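Local coordinates for iron binding protein FbpA (Mannheimia haemolytica, PDB 1Q35) that binds ferric iron, probably as the periplasmic carrier of a bacterial iron-uptake system, at residues Tyr129-Val135 / Ile189-Ile194. Sequence-based numbering, arbitrary orientation.
Sequences YKGKVCV and ICDYSI
C134 and C190 are joined by a disulfide, SG to SG 2.0 Å, that ties strand 133-134 to the loop leading into the parallel strand 192-196, in the mixed sheet of a bacterial solute-binding protein fold. Strand 192-196 lies between 133-134 and 96-108. In the conformer described, chi3 is -88°, consistent with a relaxed disulfide. It lies on the face covered by helix 178-187, which belongs to the largely helical crossover connecting the strands. Backbone bonds fix the pairing. K132 O accepts two amides, D191 N at 2.9 Å and Y192 N at 3.0 Å, the latter nearly in line with the carbonyl; further on, C134 N donates to Y192 O over 2.8 Å, and a weak bond runs from I194 N to C134 O. On the sheet face that carries V133 and Y192, a ring suits each place because the CD2-CE2 edge of Y129 can meet the pi face of Y192, an edge-to-face pair with planes at 76°. A type II turn from Y129 to K132 brings the tyrosine there, and G131 takes the positive phi that this turn needs. D191 meets the aliphatic chain of K132 through OD2, while OD1 forms a salt bridge to R111, so arginine rather than lysine is its main charged partner. V135 and I194, branched and apolar, lie side by side; the I194 side chain is about 7 Å from that of Y142, which binds Fe(3+) in a structure of this protein, though no iron is bound here. Ahead of the strands, one water lies within hydrogen-bonding distance of G131 O, at 2.9 Å, and of I189 O, but need not serve both at once.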
loop_
_atom_site.group_PDB
_atom_site.type_symbol
_atom_site.label_atom_id
_atom_site.label_comp_id
_atom_site.label_asym_id
_atom_site.label_seq_id
_atom_site.Cartn_x
_atom_site.Cartn_y
_atom_site.Cartn_z
ATOM N N TYR A 129 2.568 23.020 12.881
ATOM C CA TYR A 129 2.066 21.691 13.227
ATOM C C TYR A 129 2.924 20.972 14.256
ATOM O O TYR A 129 2.723 19.793 14.513
ATOM C CB TYR A 129 1.893 20.849 11.960
ATOM C CG TYR A 129 0.957 21.526 10.996
ATOM C CD1 TYR A 129 1.432 22.143 9.849
ATOM C CD2 TYR A 129 -0.404 21.607 11.265
ATOM C CE1 TYR A 129 0.574 22.798 8.973
ATOM C CE2 TYR A 129 -1.272 22.260 10.391
ATOM C CZ TYR A 129 -0.775 22.847 9.250
ATOM O OH TYR A 129 -1.630 23.494 8.387
ATOM N N LYS A 130 3.840 21.703 14.895
ATOM C CA LYS A 130 4.696 21.131 15.929
ATOM C C LYS A 130 3.862 20.448 17.014
ATOM O O LYS A 130 2.888 21.010 17.518
ATOM C CB LYS A 130 5.586 22.209 16.557
ATOM C CG LYS A 130 6.623 21.665 17.532
ATOM C CD LYS A 130 7.548 22.757 18.051
ATOM C CE LYS A 130 8.533 22.213 19.076
ATOM N NZ LYS A 130 7.860 21.731 20.310
ATOM N N GLY A 131 4.244 19.222 17.343
ATOM C CA GLY A 131 3.612 18.453 18.393
ATOM C C GLY A 131 2.291 17.810 18.019
ATOM O O GLY A 131 1.653 17.198 18.865
ATOM N N LYS A 132 1.892 17.898 16.751
ATOM C CA LYS A 132 0.538 17.505 16.351
ATOM C C LYS A 132 0.467 16.332 15.369
ATOM O O LYS A 132 -0.627 15.909 15.035
ATOM C CB LYS A 132 -0.209 18.708 15.753
ATOM C CG LYS A 132 -0.570 19.796 16.765
ATOM C CD LYS A 132 -1.369 20.922 16.114
ATOM C CE LYS A 132 -2.018 21.854 17.140
ATOM N NZ LYS A 132 -1.049 22.418 18.126
ATOM N N VAL A 133 1.603 15.793 14.934
ATOM C CA VAL A 133 1.608 14.802 13.855
ATOM C C VAL A 133 2.050 13.422 14.352
ATOM O O VAL A 133 2.993 13.310 15.121
ATOM C CB VAL A 133 2.510 15.262 12.695
ATOM C CG1 VAL A 133 2.394 14.306 11.504
ATOM C CG2 VAL A 133 2.160 16.698 12.288
ATOM N N CYS A 134 1.352 12.379 13.909
ATOM C CA CYS A 134 1.729 10.990 14.185
ATOM C C CYS A 134 1.975 10.254 12.868
ATOM O O CYS A 134 1.161 10.325 11.949
ATOM C CB CYS A 134 0.561 10.217 14.828
ATOM S SG CYS A 134 0.250 10.263 16.604
ATOM N N VAL A 135 3.090 9.545 12.783
ATOM C CA VAL A 135 3.363 8.669 11.652
ATOM C C VAL A 135 4.089 7.430 12.165
ATOM O O VAL A 135 4.903 7.510 13.093
ATOM C CB VAL A 135 4.131 9.377 10.527
ATOM C CG1 VAL A 135 5.533 9.676 10.944
ATOM C CG2 VAL A 135 4.099 8.545 9.244
ATOM N N ILE A 189 -3.670 12.325 21.414
ATOM C CA ILE A 189 -2.208 12.406 21.356
ATOM C C ILE A 189 -1.735 13.195 20.142
ATOM O O ILE A 189 -0.739 13.909 20.196
ATOM C CB ILE A 189 -1.601 10.980 21.328
ATOM C CG1 ILE A 189 -1.869 10.246 22.649
ATOM C CG2 ILE A 189 -0.108 11.025 21.012
ATOM C CD1 ILE A 189 -1.254 10.896 23.877
ATOM N N CYS A 190 -2.439 13.049 19.036
ATOM C CA CYS A 190 -2.098 13.827 17.854
ATOM C C CYS A 190 -3.345 14.210 17.085
ATOM O O CYS A 190 -4.444 13.723 17.356
ATOM C CB CYS A 190 -1.114 13.076 16.962
ATOM S SG CYS A 190 -1.468 11.326 16.835
ATOM N N ASP A 191 -3.142 15.103 16.131
ATOM C CA ASP A 191 -4.216 15.720 15.373
ATOM C C ASP A 191 -4.177 15.407 13.882
ATOM O O ASP A 191 -5.172 15.615 13.199
ATOM C CB ASP A 191 -4.143 17.238 15.538
ATOM C CG ASP A 191 -4.436 17.699 16.953
ATOM O OD1 ASP A 191 -4.801 16.869 17.809
ATOM O OD2 ASP A 191 -4.329 18.900 17.272
ATOM N N TYR A 192 -3.014 14.973 13.389
ATOM C CA TYR A 192 -2.789 14.629 11.984
ATOM C C TYR A 192 -2.021 13.325 11.947
ATOM O O TYR A 192 -1.083 13.145 12.720
ATOM C CB TYR A 192 -1.927 15.686 11.278
ATOM C CG TYR A 192 -2.483 17.095 11.326
ATOM C CD1 TYR A 192 -2.336 17.883 12.465
ATOM C CD2 TYR A 192 -3.139 17.650 10.228
ATOM C CE1 TYR A 192 -2.848 19.171 12.521
ATOM C CE2 TYR A 192 -3.651 18.941 10.277
ATOM C CZ TYR A 192 -3.508 19.691 11.431
ATOM O OH TYR A 192 -4.026 20.962 11.483
ATOM N N SER A 193 -2.411 12.414 11.067
ATOM C CA SER A 193 -1.586 11.242 10.808
ATOM C C SER A 193 -1.546 10.934 9.320
ATOM O O SER A 193 -2.348 11.447 8.541
ATOM C CB SER A 193 -2.084 10.018 11.586
ATOM O OG SER A 193 -3.225 9.440 10.969
ATOM N N ILE A 194 -0.574 10.122 8.930
ATOM C CA ILE A 194 -0.488 9.598 7.572
ATOM C C ILE A 194 -0.832 8.117 7.643
ATOM O O ILE A 194 -0.359 7.415 8.528
ATOM C CB ILE A 194 0.925 9.811 7.003
ATOM C CG1 ILE A 194 1.244 11.304 6.901
ATOM C CG2 ILE A 194 1.038 9.144 5.641
ATOM C CD1 ILE A 194 2.684 11.601 6.515
HETATM O O HOH W 1 -1.174 17.032 19.426
#